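Local coordinates for ssDNA binding protein (Aeropyrum pernix, PDB 4PSN), which binds single-stranded DNA and entraps it in a tunnel system running between its subunits, at the interface of chains A and B. Numbering follows the deposited sequence. Chains: chain A/B, ssDNA binding protein.

The interface of chains A and B. Residues chain A 53, 57, 87; chain B 110, 114-115, 117-118.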
# COMPACT_ATOMS: atom_id res chain seq x y z
N VAL A 53 7.36 5.21 -23.80
CA VAL A 53 7.07 3.99 -24.54
C VAL A 53 5.70 3.43 -24.15
O VAL A 53 4.91 3.01 -25.00
CB VAL A 53 8.15 2.93 -24.29
CG1 VAL A 53 7.78 1.62 -24.95
CG2 VAL A 53 9.49 3.43 -24.77
N LEU A 57 2.09 2.55 -26.39
CA LEU A 57 1.46 1.24 -26.27
C LEU A 57 0.03 1.30 -25.73
O LEU A 57 -0.90 0.81 -26.37
CB LEU A 57 2.32 0.30 -25.42
CG LEU A 57 1.65 -1.05 -25.14
CD1 LEU A 57 1.46 -1.84 -26.43
CD2 LEU A 57 2.45 -1.86 -24.13
N PHE A 87 13.01 -5.31 -23.06
CA PHE A 87 11.65 -5.22 -23.58
C PHE A 87 11.01 -6.56 -23.94
O PHE A 87 9.79 -6.64 -24.12
CB PHE A 87 11.55 -4.21 -24.72
CG PHE A 87 11.56 -2.80 -24.24
CD1 PHE A 87 10.41 -2.22 -23.73
CD2 PHE A 87 12.73 -2.05 -24.26
CE1 PHE A 87 10.41 -0.92 -23.27
CE2 PHE A 87 12.74 -0.74 -23.80
CZ PHE A 87 11.58 -0.18 -23.29
N PHE B 110 5.02 -4.65 -30.45
CA PHE B 110 5.38 -3.30 -30.09
C PHE B 110 6.74 -3.23 -29.39
O PHE B 110 7.50 -2.27 -29.58
CB PHE B 110 4.31 -2.71 -29.18
CG PHE B 110 4.68 -1.38 -28.60
CD1 PHE B 110 4.45 -0.22 -29.31
CD2 PHE B 110 5.26 -1.30 -27.34
CE1 PHE B 110 4.80 1.01 -28.77
CE2 PHE B 110 5.61 -0.08 -26.80
CZ PHE B 110 5.38 1.08 -27.51
N ALA B 114 10.28 -0.63 -29.48
CA ALA B 114 10.47 0.10 -28.23
C ALA B 114 11.86 0.70 -28.02
O ALA B 114 11.97 1.88 -27.69
CB ALA B 114 10.06 -0.78 -27.02
N PRO B 115 12.93 -0.10 -28.19
CA PRO B 115 14.29 0.43 -27.95
C PRO B 115 14.58 1.71 -28.74
O PRO B 115 15.38 2.54 -28.30
CB PRO B 115 15.19 -0.72 -28.41
CG PRO B 115 14.37 -1.94 -28.18
CD PRO B 115 12.97 -1.53 -28.55
N LEU B 117 12.06 4.06 -29.64
CA LEU B 117 11.25 5.06 -28.96
C LEU B 117 11.88 5.56 -27.65
O LEU B 117 11.76 6.73 -27.30
CB LEU B 117 9.84 4.52 -28.69
CG LEU B 117 8.79 4.77 -29.76
CD1 LEU B 117 9.41 4.69 -31.14
CD2 LEU B 117 7.64 3.78 -29.63
N LEU B 118 12.54 4.66 -26.92
CA LEU B 118 13.18 5.02 -25.66
C LEU B 118 14.03 6.28 -25.83
O LEU B 118 14.02 7.17 -24.99
CB LEU B 118 14.07 3.88 -25.16
CG LEU B 118 13.72 3.07 -23.91
CD1 LEU B 118 14.99 2.67 -23.15
CD2 LEU B 118 12.75 3.82 -23.00
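Helix 100-119 of chain B packs roughly antiparallel alongside helix 40-61 of chain A and against the loop residue A:Phe87, an apolar helix-packing patch of a two-fold symmetric dimer interface. A twin patch, with the chains exchanged, repeats the contact, and together they probably help to hold the two subunits together in the DNA-entrapping assembly. B:Phe110 enters between A:Val53 and A:Leu57, residues one turn apart on the chain A helix. Its CG stands opposite the backbone N (chi1 172°), which extends the ring toward that helix. The CB methylene of A:Leu57 sits over one ring face, 3.8 Å from the centroid and displaced toward the rim, a CH-pi contact; CD1 of the same leucine reaches the inner end of the ring, 3.9 Å from B:Phe110 CG. The outer end of the ring meets A:Val53, whose methyl CG1 packs 3.3 Å from B:Phe110 CE2, while ring atom CZ comes up against the valine's backbone carbonyl oxygen. The two valine methyls divide the work: CG1 faces the phenylalanine and also touches B:Ala114 CB at 3.9 Å, whereas CG2, opposite the carbonyl carbon, points to the far end of the chain B helix and packs 3.7 Å from B:Leu118 CD2. B:Leu117 adds a peripheral contact through its CB. A:Phe87 lies as a flat lid on the chain B helix. The methyl of B:Ala114 is centred under one face of that ring, 3.7 Å from the centroid, and a side chain this small probably allows the ring to lie close to the helix backbone. B:Pro115 borders the ring through CG, and B:Leu118 meets its outer part. Branch carbon CG of B:Leu118 rests 3.9 Å from A:Phe87 CZ, at the end of the ring away from the phenylalanine's CB.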